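Local coordinates for protein glucose-1-phosphate uridylyltransferase (Sphingomonas elodea, PDB 2UX8) that probably catalyses the transfer of a uridylyl group from UTP to alpha-D-glucose 1-phosphate, giving UDP-glucose and diphosphate, at residues T67-S72 and Y110-E115; G162-C167 and Q250-V255; G180-G185 and T192-L197. All coordinates share one frame; numbering follows the deposited sequence.

Interaction 1: residues T67-S72 and Y110-E115; sequences TGRGKS and YVRQQE
Thr-67 and Arg-112 pair as parallel neighbours at the ends of strands 62-67 and 108-112, their CA atoms 5.0 Å apart. The backbone of Thr-67 is held through both its N and its O: its N donates to Val-111 O at 2.9 Å in a rather bent bond (137°), and its O receives Gln-113 N, also at 2.9 Å, in a much straighter one (167°).

Both paired side chains lie on the same face of the sheet, the compact threonine passing obliquely by the arginine, with OG1 3.9 Å from Arg-112 CD. Arg-112 bends at chi2 and chi3, which brings NE back toward Gly-68, whose O sits over one face of the guanidinium, 3.2 Å from NE, without a hydrogen bond. Its charge is met by Asp-76 and Asp-79 of the second subunit. Asp-79 there also pairs with Arg-69, which probably eases the proximity of two like charges, and Arg-69 reaches Glu-83 of the third subunit as well. Gly-68 suits the exit from the strand, since a side chain there would crowd Lys-71. Such a parallel strand-loop-helix edge is characteristic of the Rossmann-like GT-A fold, here continued by an antiparallel strand of the second subunit.

Interaction 2: residues G162-C167 and Q250-V255; sequences GGNLIC and QPFHGV
Phe-252 turns one face of its ring to Asn-164, whose CB stands over the centre of the ring, 3.6 Å from the centroid and 4° off the ring normal, a CH-pi contact. CG of Phe-252 is anti to the backbone N (chi1 -152°), which starts the ring toward the opposing strand. At the ring's edge, near its plane, Ile-166 CG2 comes within 4.0 Å of CE2. The face and edge of one phenyl thus serve two successive residues on the same side of strand 164-167, a task suited to a broad, flat, apolar group. Gly-254, next on that side of its own strand and opposite Ile-166, adds no bulk.

On the other face of the sheet, Leu-165 and Val-255 meet obliquely through methyls, Leu-165 CD2 lying 3.5 Å from Val-255 CG2, while the partly exposed His-253 lies beside Leu-165.

Between the two faces runs a regular parallel pairing with bonds given alternately by each strand. Asn-164 N reaches Pro-251 O at 2.7 Å and His-253 N reaches Asn-164 O at 3.0 Å. Farther along, Ile-166 N donates to His-253 O at 3.2 Å and Val-255 N to Ile-166 O at 2.7 Å. The entry to the first strand is made by Gly-162 and Gly-163, whose positive phi values suit glycine; the first of them is where the chain leaves helix 150-161.

That helix packs against the Leu-165 face through Ala-157 and Tyr-158. In the sheet, strand 164-170 has antiparallel strands 210-213 and 215-218 along its other edge, where Ile-166 touches the glucose-1-phosphate-binding Tyr-216, and strand 252-256 is bordered on its far side by strand 191-198.

Interaction 3: residues G180-G185 and T192-L197; sequences GIITPG and TEVKGL. With G1P (1-O-phosphono-alpha-D-glucopyranose), chain K.
Ile-182 and Val-194 form the tightly packed part of a beta hairpin made by strands 181-188 and 191-198. Ile-182 CG2, anti to its backbone N, lies 3.8 Å from both CB and CG2 of Val-194, the two branched side chains crossing at about a right angle. They suit this buried face, where Ile-182 also packs on Leu-210 and Ile-166, and Val-194 on Phe-252.

The antiparallel pairing is interrupted by a classic beta bulge: Lys-195 and Gly-196 both face Thr-183. Thr-183 O receives Lys-195 N at 2.7 Å in a nearly straight bond (161°), and Gly-196 N only weakly. In return Thr-183 N donates to Gly-196 O at 2.7 Å, from above the carbonyl plane. With no side chain, Gly-196 lets Thr-183 OG1 lie close over its backbone, 3.5 Å from its O.

The outer end is looser and more open to solvent. Here the exposed Lys-195 extends its aliphatic chain across Gly-185, bringing CE to 3.4 Å from Gly-185 CA, a path that glycine's bare backbone permits. Gly-185 N meanwhile bonds Glu-193 O at 2.7 Å, and Pro-184 lies exposed beside them.

At the opposite end the first strand leads back into the sugar site. Glycine suits Gly-180 because a CB would run into O3 of the sugar; Gly-180 N donates to O4 of glucose 1-phosphate at 3.0 Å, nearly straight at 168°.

All three interactions belong to one mixed sheet within the nucleotidyltransferase region. Interaction 1 comes first along the chain, and its centre lies about 29 Å from that of interaction 2 and about 33 Å from that of interaction 3; it touches neither. Interactions 2 and 3 have centres about 10 Å apart, the hairpin falling in sequence between the two segments of interaction 2. Strands 252-256 and 191-198 join them side by side, with Gly-254 N to Thr-192 O at 2.8 Å a probable hydrogen bond, and Ile-166 packs on Ile-182. The part of the sheet at interaction 1 faces other subunits, while the part at interactions 2 and 3 lies by the bound glucose 1-phosphate, which interaction 3 touches through Gly-180.

Interaction 1: residues T67-S72 and Y110-E115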
ATOM      1  N   THR C  67       5.674  -7.591 -11.702  1.00 34.77           N
ATOM      2  CA  THR C  67       5.235  -6.227 -11.401  1.00 36.52           C
ATOM      3  C   THR C  67       6.247  -5.134 -11.151  1.00 37.21           C
ATOM      4  O   THR C  67       7.459  -5.341 -11.127  1.00 36.80           O
ATOM      5  CB  THR C  67       4.326  -6.194 -10.173  1.00 46.51           C
ATOM      6  OG1 THR C  67       4.754  -7.196  -9.249  1.00 49.54           O
ATOM      7  CG2 THR C  67       2.886  -6.410 -10.555  1.00 48.04           C
ATOM      8  N   GLY C  68       5.687  -3.950 -10.936  1.00 48.61           N
ATOM      9  CA  GLY C  68       6.467  -2.766 -10.661  1.00 49.14           C
ATOM     10  C   GLY C  68       6.215  -2.267  -9.253  1.00 50.36           C
ATOM     11  O   GLY C  68       5.679  -2.982  -8.395  1.00 49.88           O
ATOM     12  N   ARG C  69       6.568  -1.009  -9.032  1.00 56.33           N
ATOM     13  CA  ARG C  69       6.446  -0.416  -7.727  1.00 57.11           C
ATOM     14  C   ARG C  69       5.081   0.018  -7.223  1.00 57.99           C
ATOM     15  O   ARG C  69       4.679  -0.433  -6.179  1.00 59.31           O
ATOM     16  CB  ARG C  69       7.447   0.716  -7.607  1.00 47.61           C
ATOM     17  CG  ARG C  69       8.076   0.722  -6.248  1.00 47.80           C
ATOM     18  CD  ARG C  69       9.506   1.170  -6.306  1.00 47.46           C
ATOM     19  NE  ARG C  69      10.313   0.273  -7.117  1.00 44.13           N
ATOM     20  CZ  ARG C  69      10.942   0.658  -8.214  1.00 43.82           C
ATOM     21  NH1 ARG C  69      10.832   1.904  -8.601  1.00 43.67           N
ATOM     22  NH2 ARG C  69      11.691  -0.179  -8.909  1.00 40.27           N
ATOM     23  N   GLY C  70       4.347   0.873  -7.910  1.00 44.39           N
ATOM     24  CA  GLY C  70       3.042   1.237  -7.360  1.00 44.73           C
ATOM     25  C   GLY C  70       1.864   0.391  -7.841  1.00 44.92           C
ATOM     26  O   GLY C  70       0.829   0.933  -8.220  1.00 44.82           O
ATOM     27  N   LYS C  71       1.980  -0.931  -7.796  1.00 46.72           N
ATOM     28  CA  LYS C  71       0.898  -1.752  -8.304  1.00 47.42           C
ATOM     29  C   LYS C  71       0.258  -2.769  -7.374  1.00 48.22           C
ATOM     30  O   LYS C  71       0.051  -3.922  -7.758  1.00 48.72           O
ATOM     31  CB  LYS C  71       1.383  -2.435  -9.578  1.00 47.86           C
ATOM     32  CG  LYS C  71       1.896  -1.427 -10.579  1.00 47.09           C
ATOM     33  CD  LYS C  71       2.593  -2.082 -11.743  1.00 44.70           C
ATOM     34  CE  LYS C  71       3.005  -1.029 -12.763  1.00 41.97           C
ATOM     35  NZ  LYS C  71       1.818  -0.315 -13.292  1.00 42.73           N
ATOM     36  N   SER C  72      -0.093  -2.334  -6.170  1.00 54.11           N
ATOM     37  CA  SER C  72      -0.720  -3.223  -5.194  1.00 54.76           C
ATOM     38  C   SER C  72      -2.120  -3.638  -5.648  1.00 54.12           C
ATOM     39  O   SER C  72      -2.590  -4.743  -5.349  1.00 54.32           O
ATOM     40  CB  SER C  72      -0.844  -2.524  -3.844  1.00 77.90           C
ATOM     41  OG  SER C  72       0.197  -1.591  -3.661  1.00 80.65           O
ATOM     42  N   TYR C 110       3.848 -13.370  -7.767  1.00 44.56           N
ATOM     43  CA  TYR C 110       4.359 -12.051  -8.134  1.00 45.56           C
ATOM     44  C   TYR C 110       5.857 -11.940  -7.909  1.00 44.99           C
ATOM     45  O   TYR C 110       6.389 -12.488  -6.942  1.00 45.55           O
ATOM     46  CB  TYR C 110       3.715 -10.938  -7.300  1.00 57.63           C
ATOM     47  CG  TYR C 110       2.218 -10.930  -7.271  1.00 60.06           C
ATOM     48  CD1 TYR C 110       1.515 -11.807  -6.456  1.00 61.05           C
ATOM     49  CD2 TYR C 110       1.496 -10.041  -8.065  1.00 62.93           C
ATOM     50  CE1 TYR C 110       0.112 -11.804  -6.433  1.00 63.34           C
ATOM     51  CE2 TYR C 110       0.097 -10.025  -8.053  1.00 63.67           C
ATOM     52  CZ  TYR C 110      -0.589 -10.908  -7.235  1.00 63.06           C
ATOM     53  OH  TYR C 110      -1.968 -10.883  -7.209  1.00 63.83           O
ATOM     54  N   VAL C 111       6.528 -11.223  -8.804  1.00 29.82           N
ATOM     55  CA  VAL C 111       7.953 -10.971  -8.672  1.00 29.28           C
ATOM     56  C   VAL C 111       8.183  -9.553  -9.147  1.00 29.88           C
ATOM     57  O   VAL C 111       7.661  -9.146 -10.182  1.00 30.35           O
ATOM     58  CB  VAL C 111       8.816 -11.931  -9.500  1.00 27.95           C
ATOM     59  CG1 VAL C 111       8.596 -13.334  -9.011  1.00 26.93           C
ATOM     60  CG2 VAL C 111       8.502 -11.803 -10.978  1.00 26.32           C
ATOM     61  N   ARG C 112       8.945  -8.790  -8.372  1.00 29.55           N
ATOM     62  CA  ARG C 112       9.229  -7.403  -8.711  1.00 29.31           C
ATOM     63  C   ARG C 112      10.312  -7.298  -9.769  1.00 29.18           C
ATOM     64  O   ARG C 112      11.358  -7.937  -9.670  1.00 28.95           O
ATOM     65  CB  ARG C 112       9.653  -6.640  -7.454  1.00 43.59           C
ATOM     66  CG  ARG C 112       8.592  -6.607  -6.379  1.00 44.98           C
ATOM     67  CD  ARG C 112       7.431  -5.710  -6.777  1.00 46.87           C
ATOM     68  NE  ARG C 112       7.521  -4.394  -6.152  1.00 49.67           N
ATOM     69  CZ  ARG C 112       6.809  -4.016  -5.090  1.00 50.53           C
ATOM     70  NH1 ARG C 112       5.946  -4.858  -4.535  1.00 51.28           N
ATOM     71  NH2 ARG C 112       6.964  -2.800  -4.580  1.00 51.08           N
ATOM     72  N   GLN C 113      10.052  -6.483 -10.781  1.00 28.22           N
ATOM     73  CA  GLN C 113      10.987  -6.286 -11.876  1.00 30.27           C
ATOM     74  C   GLN C 113      12.152  -5.425 -11.424  1.00 32.37           C
ATOM     75  O   GLN C 113      13.254  -5.510 -11.973  1.00 32.70           O
ATOM     76  CB  GLN C 113      10.282  -5.610 -13.035  1.00 41.19           C
ATOM     77  CG  GLN C 113      11.137  -5.483 -14.248  1.00 42.29           C
ATOM     78  CD  GLN C 113      10.518  -4.586 -15.289  1.00 44.03           C
ATOM     79  OE1 GLN C 113       9.947  -3.541 -14.962  1.00 44.51           O
ATOM     80  NE2 GLN C 113      10.643  -4.973 -16.554  1.00 44.87           N
ATOM     81  N   GLN C 114      11.881  -4.589 -10.424  1.00 53.13           N
ATOM     82  CA  GLN C 114      12.862  -3.686  -9.833  1.00 54.79           C
ATOM     83  C   GLN C 114      13.279  -2.541 -10.727  1.00 56.47           C
ATOM     84  O   GLN C 114      13.191  -1.388 -10.332  1.00 57.26           O
ATOM     85  CB  GLN C 114      14.097  -4.461  -9.390  1.00 40.25           C
ATOM     86  CG  GLN C 114      13.852  -5.363  -8.199  1.00 39.86           C
ATOM     87  CD  GLN C 114      15.095  -6.121  -7.797  1.00 40.85           C
ATOM     88  OE1 GLN C 114      16.211  -5.755  -8.181  1.00 39.24           O
ATOM     89  NE2 GLN C 114      14.916  -7.173  -7.010  1.00 42.19           N
ATOM     90  N   GLU C 115      13.735  -2.858 -11.930  1.00 55.07           N
ATOM     91  CA  GLU C 115      14.176  -1.833 -12.878  1.00 57.34           C
ATOM     92  C   GLU C 115      13.425  -1.987 -14.198  1.00 58.36           C
ATOM     93  O   GLU C 115      13.349  -3.082 -14.752  1.00 58.36           O
ATOM     94  CB  GLU C 115      15.682  -1.976 -13.117  1.00101.00           C
ATOM     95  CG  GLU C 115      16.472  -2.235 -11.834  1.00101.00           C
ATOM     96  CD  GLU C 115      17.948  -2.513 -12.076  1.00101.00           C
ATOM     97  OE1 GLU C 115      18.400  -2.414 -13.232  1.00101.00           O
ATOM     98  OE2 GLU C 115      18.664  -2.830 -11.103  1.00101.00           O
TER

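Interaction 2: residues G162-C167 and Q250-V255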
ATOM      1  N   GLY C 162       3.347 -27.831 -31.844  1.00 38.16           N
ATOM      2  CA  GLY C 162       4.345 -27.632 -30.801  1.00 37.19           C
ATOM      3  C   GLY C 162       5.280 -26.482 -31.081  1.00 36.97           C
ATOM      4  O   GLY C 162       4.943 -25.601 -31.866  1.00 36.69           O
ATOM      5  N   GLY C 163       6.450 -26.478 -30.447  1.00 49.46           N
ATOM      6  CA  GLY C 163       7.407 -25.404 -30.676  1.00 49.52           C
ATOM      7  C   GLY C 163       6.990 -24.043 -30.134  1.00 49.61           C
ATOM      8  O   GLY C 163       6.392 -23.954 -29.068  1.00 49.67           O
ATOM      9  N   ASN C 164       7.300 -22.984 -30.878  1.00 43.73           N
ATOM     10  CA  ASN C 164       6.970 -21.630 -30.460  1.00 44.07           C
ATOM     11  C   ASN C 164       5.908 -21.001 -31.353  1.00 43.99           C
ATOM     12  O   ASN C 164       5.910 -21.194 -32.566  1.00 44.82           O
ATOM     13  CB  ASN C 164       8.234 -20.764 -30.471  1.00 50.51           C
ATOM     14  CG  ASN C 164       9.423 -21.461 -29.829  1.00 51.62           C
ATOM     15  OD1 ASN C 164      10.201 -22.136 -30.507  1.00 55.10           O
ATOM     16  ND2 ASN C 164       9.561 -21.315 -28.515  1.00 50.99           N
ATOM     17  N   LEU C 165       4.994 -20.256 -30.743  1.00 44.87           N
ATOM     18  CA  LEU C 165       3.935 -19.597 -31.485  1.00 44.42           C
ATOM     19  C   LEU C 165       3.751 -18.165 -31.003  1.00 44.72           C
ATOM     20  O   LEU C 165       4.028 -17.837 -29.845  1.00 44.39           O
ATOM     21  CB  LEU C 165       2.607 -20.344 -31.330  1.00 47.60           C
ATOM     22  CG  LEU C 165       2.446 -21.778 -31.838  1.00 47.81           C
ATOM     23  CD1 LEU C 165       2.851 -22.742 -30.748  1.00 47.84           C
ATOM     24  CD2 LEU C 165       0.995 -22.036 -32.209  1.00 47.80           C
ATOM     25  N   ILE C 166       3.276 -17.317 -31.907  1.00 47.22           N
ATOM     26  CA  ILE C 166       3.018 -15.922 -31.597  1.00 47.65           C
ATOM     27  C   ILE C 166       1.814 -15.480 -32.404  1.00 48.37           C
ATOM     28  O   ILE C 166       1.546 -16.018 -33.469  1.00 48.86           O
ATOM     29  CB  ILE C 166       4.214 -15.024 -31.969  1.00 33.56           C
ATOM     30  CG1 ILE C 166       4.637 -15.306 -33.410  1.00 34.41           C
ATOM     31  CG2 ILE C 166       5.369 -15.258 -31.001  1.00 32.89           C
ATOM     32  CD1 ILE C 166       5.707 -14.380 -33.934  1.00 33.77           C
ATOM     33  N   CYS C 167       1.078 -14.508 -31.890  1.00 53.78           N
ATOM     34  CA  CYS C 167      -0.080 -14.005 -32.605  1.00 54.52           C
ATOM     35  C   CYS C 167       0.421 -13.057 -33.690  1.00 55.55           C
ATOM     36  O   CYS C 167       1.257 -12.187 -33.435  1.00 55.96           O
ATOM     37  CB  CYS C 167      -1.011 -13.264 -31.656  1.00 41.06           C
ATOM     38  SG  CYS C 167      -2.554 -12.808 -32.422  1.00 38.92           S
ATOM     39  N   GLN C 250      13.471 -25.303 -34.140  1.00 75.43           N
ATOM     40  CA  GLN C 250      12.197 -25.600 -33.516  1.00 72.92           C
ATOM     41  C   GLN C 250      11.058 -24.981 -34.310  1.00 70.49           C
ATOM     42  O   GLN C 250      11.205 -23.909 -34.903  1.00 70.23           O
ATOM     43  CB  GLN C 250      12.179 -25.135 -32.061  1.00 75.24           C
ATOM     44  CG  GLN C 250      12.117 -26.307 -31.097  1.00 75.12           C
ATOM     45  CD  GLN C 250      12.299 -25.917 -29.644  1.00 75.15           C
ATOM     46  OE1 GLN C 250      12.094 -26.733 -28.748  1.00 74.18           O
ATOM     47  NE2 GLN C 250      12.694 -24.675 -29.402  1.00 74.99           N
ATOM     48  N   PRO C 251       9.916 -25.684 -34.370  1.00 41.27           N
ATOM     49  CA  PRO C 251       8.714 -25.240 -35.087  1.00 40.09           C
ATOM     50  C   PRO C 251       8.318 -23.848 -34.611  1.00 39.56           C
ATOM     51  O   PRO C 251       8.026 -23.662 -33.431  1.00 39.71           O
ATOM     52  CB  PRO C 251       7.664 -26.271 -34.676  1.00 23.29           C
ATOM     53  CG  PRO C 251       8.459 -27.502 -34.428  1.00 23.03           C
ATOM     54  CD  PRO C 251       9.704 -27.000 -33.736  1.00 23.96           C
ATOM     55  N   PHE C 252       8.310 -22.872 -35.508  1.00 62.81           N
ATOM     56  CA  PHE C 252       7.926 -21.533 -35.110  1.00 62.04           C
ATOM     57  C   PHE C 252       6.877 -20.999 -36.069  1.00 61.35           C
ATOM     58  O   PHE C 252       7.140 -20.805 -37.255  1.00 61.36           O
ATOM     59  CB  PHE C 252       9.155 -20.632 -35.055  1.00 52.03           C
ATOM     60  CG  PHE C 252       9.023 -19.512 -34.076  1.00 52.92           C
ATOM     61  CD1 PHE C 252      10.141 -18.990 -33.440  1.00 52.30           C
ATOM     62  CD2 PHE C 252       7.774 -18.972 -33.795  1.00 52.96           C
ATOM     63  CE1 PHE C 252      10.017 -17.944 -32.535  1.00 52.98           C
ATOM     64  CE2 PHE C 252       7.640 -17.928 -32.894  1.00 52.74           C
ATOM     65  CZ  PHE C 252       8.767 -17.409 -32.260  1.00 52.29           C
ATOM     66  N   HIS C 253       5.679 -20.774 -35.543  1.00 48.89           N
ATOM     67  CA  HIS C 253       4.573 -20.302 -36.358  1.00 47.83           C
ATOM     68  C   HIS C 253       3.867 -19.068 -35.835  1.00 47.49           C
ATOM     69  O   HIS C 253       3.866 -18.784 -34.634  1.00 47.38           O
ATOM     70  CB  HIS C 253       3.544 -21.413 -36.499  1.00 46.32           C
ATOM     71  CG  HIS C 253       4.117 -22.698 -36.994  1.00 46.50           C
ATOM     72  ND1 HIS C 253       4.463 -22.898 -38.311  1.00 46.39           N
ATOM     73  CD2 HIS C 253       4.435 -23.840 -36.343  1.00 45.83           C
ATOM     74  CE1 HIS C 253       4.969 -24.109 -38.450  1.00 45.44           C
ATOM     75  NE2 HIS C 253       4.964 -24.701 -37.270  1.00 44.10           N
ATOM     76  N   GLY C 254       3.256 -18.344 -36.767  1.00 57.32           N
ATOM     77  CA  GLY C 254       2.498 -17.164 -36.424  1.00 55.89           C
ATOM     78  C   GLY C 254       1.053 -17.607 -36.480  1.00 54.80           C
ATOM     79  O   GLY C 254       0.673 -18.357 -37.375  1.00 54.71           O
ATOM     80  N   VAL C 255       0.251 -17.165 -35.519  1.00 40.18           N
ATOM     81  CA  VAL C 255      -1.154 -17.525 -35.484  1.00 39.22           C
ATOM     82  C   VAL C 255      -2.022 -16.292 -35.697  1.00 39.00           C
ATOM     83  O   VAL C 255      -1.807 -15.261 -35.067  1.00 38.85           O
ATOM     84  CB  VAL C 255      -1.522 -18.157 -34.138  1.00 54.40           C
ATOM     85  CG1 VAL C 255      -2.958 -18.617 -34.163  1.00 53.27           C
ATOM     86  CG2 VAL C 255      -0.586 -19.320 -33.837  1.00 54.86           C
TER

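Interaction 3: residues G180-G185 and T192-L197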
ATOM      1  N   GLY C 180       7.439  -5.893 -34.097  1.00 56.71           N
ATOM      2  CA  GLY C 180       8.479  -6.816 -34.491  1.00 55.75           C
ATOM      3  C   GLY C 180       7.877  -7.372 -35.762  1.00 55.29           C
ATOM      4  O   GLY C 180       6.683  -7.686 -35.785  1.00 55.65           O
ATOM      5  N   ILE C 181       8.664  -7.485 -36.826  1.00 52.85           N
ATOM      6  CA  ILE C 181       8.110  -7.984 -38.074  1.00 52.23           C
ATOM      7  C   ILE C 181       8.555  -9.389 -38.435  1.00 51.96           C
ATOM      8  O   ILE C 181       9.707  -9.762 -38.232  1.00 51.96           O
ATOM      9  CB  ILE C 181       8.426  -7.011 -39.222  1.00 67.19           C
ATOM     10  CG1 ILE C 181       7.687  -5.695 -38.976  1.00 66.90           C
ATOM     11  CG2 ILE C 181       8.004  -7.605 -40.555  1.00 67.04           C
ATOM     12  CD1 ILE C 181       6.168  -5.845 -38.906  1.00 66.05           C
ATOM     13  N   ILE C 182       7.620 -10.161 -38.973  1.00 53.26           N
ATOM     14  CA  ILE C 182       7.883 -11.537 -39.356  1.00 52.95           C
ATOM     15  C   ILE C 182       8.188 -11.701 -40.839  1.00 53.33           C
ATOM     16  O   ILE C 182       7.612 -11.020 -41.684  1.00 53.43           O
ATOM     17  CB  ILE C 182       6.666 -12.422 -39.045  1.00 42.52           C
ATOM     18  CG1 ILE C 182       6.336 -12.350 -37.553  1.00 42.25           C
ATOM     19  CG2 ILE C 182       6.930 -13.849 -39.498  1.00 41.43           C
ATOM     20  CD1 ILE C 182       5.022 -13.015 -37.177  1.00 41.64           C
ATOM     21  N   THR C 183       9.111 -12.610 -41.137  1.00 51.58           N
ATOM     22  CA  THR C 183       9.478 -12.950 -42.507  1.00 51.78           C
ATOM     23  C   THR C 183       8.717 -14.268 -42.674  1.00 51.45           C
ATOM     24  O   THR C 183       9.150 -15.310 -42.187  1.00 51.35           O
ATOM     25  CB  THR C 183      10.994 -13.178 -42.626  1.00 63.39           C
ATOM     26  OG1 THR C 183      11.680 -11.981 -42.240  1.00 64.27           O
ATOM     27  CG2 THR C 183      11.374 -13.534 -44.048  1.00 63.12           C
ATOM     28  N   PRO C 184       7.561 -14.229 -43.354  1.00 67.25           N
ATOM     29  CA  PRO C 184       6.702 -15.394 -43.583  1.00 67.26           C
ATOM     30  C   PRO C 184       7.184 -16.495 -44.503  1.00 67.78           C
ATOM     31  O   PRO C 184       7.899 -16.250 -45.474  1.00 68.40           O
ATOM     32  CB  PRO C 184       5.421 -14.765 -44.101  1.00 43.84           C
ATOM     33  CG  PRO C 184       5.953 -13.685 -44.969  1.00 43.77           C
ATOM     34  CD  PRO C 184       7.059 -13.069 -44.113  1.00 44.11           C
ATOM     35  N   GLY C 185       6.756 -17.713 -44.181  1.00 46.69           N
ATOM     36  CA  GLY C 185       7.085 -18.886 -44.964  1.00 46.04           C
ATOM     37  C   GLY C 185       5.773 -19.495 -45.412  1.00 46.04           C
ATOM     38  O   GLY C 185       4.866 -18.779 -45.831  1.00 46.66           O
ATOM     39  N   THR C 192       1.305 -19.797 -40.058  1.00 49.88           N
ATOM     40  CA  THR C 192       2.182 -19.259 -41.069  1.00 49.97           C
ATOM     41  C   THR C 192       3.603 -19.294 -40.507  1.00 51.37           C
ATOM     42  O   THR C 192       3.885 -18.706 -39.472  1.00 51.99           O
ATOM     43  CB  THR C 192       1.727 -17.823 -41.473  1.00 46.24           C
ATOM     44  OG1 THR C 192       2.865 -16.966 -41.586  1.00 44.91           O
ATOM     45  CG2 THR C 192       0.735 -17.253 -40.461  1.00 45.21           C
ATOM     46  N   GLU C 193       4.482 -20.029 -41.178  1.00 50.12           N
ATOM     47  CA  GLU C 193       5.870 -20.173 -40.754  1.00 51.48           C
ATOM     48  C   GLU C 193       6.633 -18.864 -40.624  1.00 51.73           C
ATOM     49  O   GLU C 193       6.556 -18.002 -41.495  1.00 51.63           O
ATOM     50  CB  GLU C 193       6.613 -21.080 -41.736  1.00 88.66           C
ATOM     51  CG  GLU C 193       6.410 -22.562 -41.495  1.00 91.45           C
ATOM     52  CD  GLU C 193       6.802 -23.408 -42.688  1.00 94.83           C
ATOM     53  OE1 GLU C 193       7.665 -22.970 -43.478  1.00 95.10           O
ATOM     54  OE2 GLU C 193       6.248 -24.519 -42.825  1.00 95.91           O
ATOM     55  N   VAL C 194       7.372 -18.720 -39.530  1.00 62.17           N
ATOM     56  CA  VAL C 194       8.181 -17.527 -39.311  1.00 63.01           C
ATOM     57  C   VAL C 194       9.609 -17.914 -39.678  1.00 64.11           C
ATOM     58  O   VAL C 194      10.221 -18.758 -39.024  1.00 64.43           O
ATOM     59  CB  VAL C 194       8.126 -17.056 -37.827  1.00 38.55           C
ATOM     60  CG1 VAL C 194       8.207 -18.238 -36.924  1.00 39.19           C
ATOM     61  CG2 VAL C 194       9.281 -16.101 -37.514  1.00 37.39           C
ATOM     62  N   LYS C 195      10.129 -17.311 -40.739  1.00 57.57           N
ATOM     63  CA  LYS C 195      11.482 -17.608 -41.190  1.00 58.64           C
ATOM     64  C   LYS C 195      12.466 -16.588 -40.643  1.00 59.05           C
ATOM     65  O   LYS C 195      13.676 -16.785 -40.699  1.00 59.23           O
ATOM     66  CB  LYS C 195      11.529 -17.628 -42.725  1.00104.03           C
ATOM     67  CG  LYS C 195      10.844 -18.846 -43.350  1.00104.39           C
ATOM     68  CD  LYS C 195      10.824 -18.761 -44.867  1.00105.38           C
ATOM     69  CE  LYS C 195      10.222 -20.015 -45.497  1.00108.15           C
ATOM     70  NZ  LYS C 195      10.014 -19.867 -46.974  1.00107.25           N
ATOM     71  N   GLY C 196      11.939 -15.496 -40.107  1.00 70.14           N
ATOM     72  CA  GLY C 196      12.795 -14.469 -39.556  1.00 71.28           C
ATOM     73  C   GLY C 196      11.970 -13.391 -38.898  1.00 72.05           C
ATOM     74  O   GLY C 196      10.760 -13.300 -39.113  1.00 72.43           O
ATOM     75  N   LEU C 197      12.627 -12.567 -38.093  1.00 42.05           N
ATOM     76  CA  LEU C 197      11.932 -11.500 -37.406  1.00 42.95           C
ATOM     77  C   LEU C 197      12.883 -10.425 -36.942  1.00 43.77           C
ATOM     78  O   LEU C 197      13.961 -10.715 -36.432  1.00 43.96           O
ATOM     79  CB  LEU C 197      11.143 -12.069 -36.217  1.00 77.09           C
ATOM     80  CG  LEU C 197      11.846 -12.883 -35.127  1.00 77.01           C
ATOM     81  CD1 LEU C 197      10.795 -13.559 -34.263  1.00 76.02           C
ATOM     82  CD2 LEU C 197      12.739 -13.937 -35.740  1.00 78.10           C
TER
HETATM   83  C1  G1P K1290       6.609  -5.776 -28.038  0.60 60.19           C
HETATM   84  C2  G1P K1290       7.515  -6.647 -28.931  0.60 60.19           C
HETATM   85  C3  G1P K1290       7.182  -6.352 -30.404  0.60 60.19           C
HETATM   86  C4  G1P K1290       5.719  -6.718 -30.635  0.60 60.19           C
HETATM   87  C5  G1P K1290       4.851  -5.849 -29.696  0.60 60.19           C
HETATM   88  C6  G1P K1290       3.372  -6.214 -29.898  0.60 60.19           C
HETATM   89  O1  G1P K1290       6.898  -4.383 -28.291  0.60 60.19           O
HETATM   90  O2  G1P K1290       8.879  -6.321 -28.667  0.60 60.19           O
HETATM   91  O3  G1P K1290       8.004  -7.148 -31.247  0.60 60.19           O
HETATM   92  O4  G1P K1290       5.382  -6.455 -31.997  0.60 60.19           O
HETATM   93  O5  G1P K1290       5.207  -6.102 -28.307  0.60 60.19           O
HETATM   94  O6  G1P K1290       2.542  -5.431 -29.036  0.60 60.19           O
HETATM   95  P   G1P K1290       6.105  -3.439 -27.235  0.60 60.19           P
HETATM   96  O1P G1P K1290       6.459  -3.798 -25.839  0.60 60.19           O
HETATM   97  O2P G1P K1290       6.478  -1.908 -27.523  0.60 60.19           O
HETATM   98  O3P G1P K1290       4.514  -3.605 -27.433  0.60 60.19           O